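Molybdenum cofactor carrier protein (PDB 2IZ6) probably binds and carries the molybdenum cofactor. Local coordinates at residues Trp46-Gly51 / Glu60-Ala65; Gly69-Gly74 / Ala87-Ile92. All coordinates share one frame; numbering follows the deposited sequence. Where two conformers were deposited one is given.

Contact 1: residues Trp46-Gly51 / Glu60-Ala65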
loop_
_atom_site.group_PDB
_atom_site.type_symbol
_atom_site.label_atom_id
_atom_site.label_comp_id
_atom_site.label_asym_id
_atom_site.label_seq_id
_atom_site.Cartn_x
_atom_site.Cartn_y
_atom_site.Cartn_z
ATOM N N TRP A 46 19.729 -17.880 -9.950
ATOM C CA TRP A 46 19.009 -16.859 -9.256
ATOM C C TRP A 46 17.547 -16.814 -9.726
ATOM O O TRP A 46 17.250 -17.141 -10.857
ATOM C CB TRP A 46 19.679 -15.486 -9.388
ATOM C CG TRP A 46 21.128 -15.490 -9.087
ATOM C CD1 TRP A 46 21.796 -16.233 -8.122
ATOM C CD2 TRP A 46 22.101 -14.593 -9.635
ATOM N NE1 TRP A 46 23.173 -15.939 -8.209
ATOM C CE2 TRP A 46 23.371 -14.948 -9.123
ATOM C CE3 TRP A 46 22.044 -13.683 -10.694
ATOM C CZ2 TRP A 46 24.561 -14.305 -9.546
ATOM C CZ3 TRP A 46 23.242 -13.062 -11.144
ATOM C CH2 TRP A 46 24.475 -13.369 -10.521
ATOM N N ILE A 47 16.682 -16.354 -8.818
ATOM C CA ILE A 47 15.265 -16.077 -9.105
ATOM C C ILE A 47 15.136 -14.643 -9.664
ATOM O O ILE A 47 15.767 -13.752 -9.125
ATOM C CB ILE A 47 14.393 -16.225 -7.862
ATOM C CG1 ILE A 47 14.380 -17.649 -7.288
ATOM C CG2 ILE A 47 12.967 -15.812 -8.152
ATOM C CD1 ILE A 47 13.787 -17.773 -5.885
ATOM N N LEU A 48 14.401 -14.484 -10.780
ATOM C CA LEU A 48 14.093 -13.167 -11.309
ATOM C C LEU A 48 12.788 -12.669 -10.719
ATOM O O LEU A 48 11.790 -13.368 -10.821
ATOM C CB LEU A 48 13.934 -13.284 -12.793
ATOM C CG LEU A 48 13.417 -12.048 -13.590
ATOM C CD1 LEU A 48 14.436 -10.933 -13.449
ATOM C CD2 LEU A 48 13.152 -12.339 -15.084
ATOM N N LEU A 49 12.798 -11.426 -10.255
ATOM C CA LEU A 49 11.623 -10.749 -9.739
ATOM C C LEU A 49 11.449 -9.521 -10.583
ATOM O O LEU A 49 12.367 -8.699 -10.680
ATOM C CB LEU A 49 11.887 -10.336 -8.273
ATOM C CG LEU A 49 10.819 -9.503 -7.565
ATOM C CD1 LEU A 49 9.600 -10.251 -7.352
ATOM C CD2 LEU A 49 11.282 -9.103 -6.136
ATOM N N THR A 50 10.294 -9.367 -11.258
ATOM C CA THR A 50 10.047 -8.211 -12.104
ATOM C C THR A 50 8.549 -7.993 -12.267
ATOM O O THR A 50 7.752 -8.693 -11.658
ATOM C CB THR A 50 10.818 -8.331 -13.467
ATOM O OG1 THR A 50 10.814 -7.102 -14.194
ATOM C CG2 THR A 50 10.220 -9.390 -14.308
ATOM N N GLY A 51 8.180 -6.974 -13.028
ATOM C CA GLY A 51 6.768 -6.740 -13.332
ATOM C C GLY A 51 6.201 -7.835 -14.203
ATOM O O GLY A 51 6.920 -8.370 -15.069
ATOM N N GLU A 60 10.888 -8.960 -21.414
ATOM C CA GLU A 60 12.078 -9.553 -22.035
ATOM C C GLU A 60 12.955 -10.290 -21.047
ATOM O O GLU A 60 13.442 -11.367 -21.375
ATOM C CB GLU A 60 12.901 -8.516 -22.802
ATOM C CG GLU A 60 12.233 -8.061 -24.119
ATOM C CD GLU A 60 12.186 -9.191 -25.120
ATOM O OE1 GLU A 60 13.013 -10.109 -25.035
ATOM O OE2 GLU A 60 11.281 -9.180 -25.982
ATOM N N ALA A 61 13.151 -9.691 -19.881
ATOM C CA ALA A 61 13.922 -10.318 -18.856
ATOM C C ALA A 61 13.260 -11.662 -18.470
ATOM O O ALA A 61 13.925 -12.712 -18.268
ATOM C CB ALA A 61 14.069 -9.376 -17.714
ATOM N N MET A 62 11.936 -11.629 -18.366
ATOM C CA MET A 62 11.172 -12.788 -17.922
ATOM C C MET A 62 11.248 -13.922 -18.939
ATOM O O MET A 62 11.322 -15.095 -18.571
ATOM C CB MET A 62 9.712 -12.403 -17.670
ATOM C CG MET A 62 9.520 -11.394 -16.551
ATOM S SD MET A 62 8.238 -11.884 -15.383
ATOM C CE MET A 62 8.719 -13.575 -15.040
ATOM N N LYS A 63 11.229 -13.565 -20.219
ATOM C CA LYS A 63 11.359 -14.544 -21.283
ATOM C C LYS A 63 12.723 -15.168 -21.297
ATOM O O LYS A 63 12.902 -16.365 -21.544
ATOM C CB LYS A 63 11.114 -13.876 -22.620
ATOM C CG LYS A 63 9.662 -13.594 -22.863
ATOM C CD LYS A 63 9.397 -13.337 -24.376
ATOM C CE LYS A 63 9.972 -11.982 -24.841
ATOM N NZ LYS A 63 9.971 -11.818 -26.322
ATOM N N GLY A 64 13.729 -14.338 -21.077
ATOM C CA GLY A 64 15.108 -14.797 -21.003
ATOM C C GLY A 64 15.401 -15.772 -19.879
ATOM O O GLY A 64 16.013 -16.815 -20.079
ATOM N N ALA A 65 14.907 -15.443 -18.686
ATOM C CA ALA A 65 15.092 -16.306 -17.530
ATOM C C ALA A 65 14.384 -17.634 -17.736
ATOM O O ALA A 65 14.921 -18.693 -17.401
ATOM C CB ALA A 65 14.499 -15.613 -16.320
#
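Leu48 reaches from strand 47-51 into helix 57-67, and its CD2 does the touching. CG stands anti to the backbone N (chi1 172°), which sends the branch out to the helix. There Leu48 CD2 lies 3.3 Å from Ala61 O, a carbonyl already bonded to Ala65 N one helical turn on. The same methyl sits 3.7 Å from Ala65 CB and 4.1 Å from Ala61 CB, between two alanines whose small side chains let the backbones approach to 7.0 Å from Leu48 CA to Ala65 CA. Met62 closes the third side, its CG 4.0 Å from Leu48 CD2. Its chain bends at chi2 and chi3 and slides past Thr50, bringing SD within 3.8 Å of Gly51 O; the fit against the Thr50 methyl is too close to be trusted in detail. Thr50 turns its hydroxyl to Val18 O on strand 15-19 and its CG2 to the helix. Met62 also touches Thr72 and Val88, and an alanine in its place would probably open a gap beside Leu48 and Thr50 and weaken the helix's hold on Thr72 and Val88. Strand and helix axes run nearly antiparallel (152°), as in the first half of a beta-alpha-beta crossover. The meeting surfaces are buried and mostly hydrocarbon, so shape and the hydrophobic effect hold the helix on the sheet, while Ala61 O is used within the helix and the Thr50 hydroxyl on Val18 O.

Contact 2: residues Gly69-Gly74 / Ala87-Ile92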
loop_
_atom_site.group_PDB
_atom_site.type_symbol
_atom_site.label_atom_id
_atom_site.label_comp_id
_atom_site.label_asym_id
_atom_site.label_seq_id
_atom_site.Cartn_x
_atom_site.Cartn_y
_atom_site.Cartn_z
ATOM N N GLY A 69 15.800 -21.719 -18.074
ATOM C CA GLY A 69 15.356 -22.607 -16.978
ATOM C C GLY A 69 15.206 -22.034 -15.603
ATOM O O GLY A 69 15.090 -22.787 -14.633
ATOM N N GLY A 70 15.181 -20.692 -15.483
ATOM C CA GLY A 70 15.068 -20.119 -14.190
ATOM C C GLY A 70 13.631 -19.908 -13.749
ATOM O O GLY A 70 12.675 -20.076 -14.509
ATOM N N THR A 71 13.501 -19.584 -12.485
ATOM C CA THR A 71 12.240 -19.394 -11.849
ATOM C C THR A 71 11.976 -17.871 -11.900
ATOM O O THR A 71 12.853 -17.048 -11.665
ATOM C CB THR A 71 12.283 -19.761 -10.370
ATOM O OG1 THR A 71 12.409 -21.179 -10.226
ATOM C CG2 THR A 71 11.024 -19.339 -9.635
ATOM N N THR A 72 10.733 -17.503 -12.236
ATOM C CA THR A 72 10.348 -16.148 -12.374
ATOM C C THR A 72 9.145 -15.774 -11.501
ATOM O O THR A 72 8.141 -16.508 -11.384
ATOM C CB THR A 72 9.939 -15.851 -13.814
ATOM O OG1 THR A 72 8.866 -16.695 -14.224
ATOM C CG2 THR A 72 11.105 -15.991 -14.829
ATOM N N ILE A 73 9.237 -14.576 -10.992
ATOM C CA ILE A 73 8.195 -13.982 -10.154
ATOM C C ILE A 73 7.778 -12.717 -10.838
ATOM O O ILE A 73 8.597 -11.806 -11.060
ATOM C CB ILE A 73 8.644 -13.698 -8.700
ATOM C CG1 ILE A 73 9.160 -14.940 -7.962
ATOM C CG2 ILE A 73 7.474 -13.025 -7.934
ATOM C CD1 ILE A 73 9.912 -14.594 -6.708
ATOM N N GLY A 74 6.494 -12.623 -11.197
ATOM C CA GLY A 74 5.982 -11.468 -11.874
ATOM C C GLY A 74 4.937 -10.827 -11.012
ATOM O O GLY A 74 3.978 -11.482 -10.603
ATOM N N ALA A 87 5.491 -17.079 -19.401
ATOM C CA ALA A 87 6.855 -16.933 -18.816
ATOM C C ALA A 87 6.901 -16.613 -17.303
ATOM O O ALA A 87 7.980 -16.670 -16.707
ATOM C CB ALA A 87 7.651 -15.879 -19.533
ATOM N N VAL A 88 5.774 -16.195 -16.728
ATOM C CA VAL A 88 5.710 -15.945 -15.296
ATOM C C VAL A 88 5.378 -17.289 -14.591
ATOM O O VAL A 88 4.382 -17.934 -14.890
ATOM C CB VAL A 88 4.624 -14.930 -15.005
ATOM C CG1 VAL A 88 4.465 -14.696 -13.516
ATOM C CG2 VAL A 88 4.930 -13.621 -15.745
ATOM N N ASP A 89 6.233 -17.707 -13.667
ATOM C CA ASP A 89 5.955 -18.863 -12.852
ATOM C C ASP A 89 5.009 -18.544 -11.689
ATOM O O ASP A 89 4.110 -19.286 -11.404
ATOM C CB ASP A 89 7.254 -19.429 -12.276
ATOM C CG ASP A 89 8.126 -20.071 -13.313
ATOM O OD1 ASP A 89 7.583 -20.720 -14.219
ATOM O OD2 ASP A 89 9.358 -19.986 -13.208
ATOM N N ILE A 90 5.314 -17.470 -10.976
ATOM C CA ILE A 90 4.655 -17.099 -9.715
ATOM C C ILE A 90 4.158 -15.678 -9.873
ATOM O O ILE A 90 4.966 -14.724 -9.828
ATOM C CB ILE A 90 5.618 -17.196 -8.556
ATOM C CG1 ILE A 90 6.154 -18.642 -8.382
ATOM C CG2 ILE A 90 4.969 -16.695 -7.274
ATOM C CD1 ILE A 90 7.328 -18.733 -7.465
ATOM N N PRO A 91 2.830 -15.503 -10.119
ATOM C CA PRO A 91 2.253 -14.177 -10.199
ATOM C C PRO A 91 1.938 -13.677 -8.830
ATOM O O PRO A 91 1.146 -14.319 -8.142
ATOM C CB PRO A 91 0.980 -14.401 -11.094
ATOM C CG PRO A 91 1.012 -15.813 -11.549
ATOM C CD PRO A 91 1.811 -16.523 -10.465
ATOM N N ILE A 92 2.513 -12.557 -8.444
ATOM C CA ILE A 92 2.219 -11.901 -7.175
ATOM C C ILE A 92 1.318 -10.705 -7.506
ATOM O O ILE A 92 1.701 -9.809 -8.253
ATOM C CB ILE A 92 3.504 -11.470 -6.415
ATOM C CG1 ILE A 92 4.354 -12.676 -6.021
ATOM C CG2 ILE A 92 3.154 -10.630 -5.202
ATOM C CD1 ILE A 92 3.733 -13.624 -5.028
#
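Thr72 OG1 is gripped from two sides: it donates to Ala87 O at 2.6 Å, lying on a lone pair in the carbonyl plane, and accepts from Asp89 N at 2.9 Å. The hydroxyl stands between the backbone N and the carbonyl carbon (chi1 58°), which presents it to the bend before strand 90-93 and pins that bend down. Asp89 answers with its own side chain, OD2 taking Thr72 N at 3.0 Å on the anti side of the carboxylate, 29° out of its plane. OD2 also forms a salt bridge with Lys66, which probably favours the charged carboxylate. Beyond this clasp the strands pair in parallel: Thr72 O receives Ile90 N, Ile90 O receives Gly74 N at 2.9 Å, and Gly74 O receives Ile92 N at 2.8 Å. Val88 CG1 lies 3.7 Å from Gly74 N, packed closely against a residue without a side chain. On the other face Ile73 and Ile92 lie side by side, CG2 of Ile73 3.7 Å from CG1 of Ile92. Strand 90-93 is the outermost on this side of the chain's sheet, and strand 72-76 separates it from strand 47-51. Helix 57-67 covers the Thr72 and Val88 face through Met62, while Ile73 and Ile90 pack on Ile90 of a second subunit.

From the N terminus, strand 47-51 leads through a short connection into helix 57-67, and contact 1 closes that loop by laying the helix back along the strand. The chain then leaves the helix through a Schellman motif at Gly69, with Gly70 N meeting Ala65 O. Contact 2 opens at this exit and closes a second loop, partly unmodelled, when strand 90-93 arrives; the two contacts therefore follow in series, neither nesting nor crossing. The centres of contacts 1 and 2 are about 7 Å apart. A backbone hydrogen bond from Ile73 N to Leu48 O joins the strands, and Met62 bridges both contacts, touching Leu48, Thr72 and, in the loop before strand 90-93, Val88.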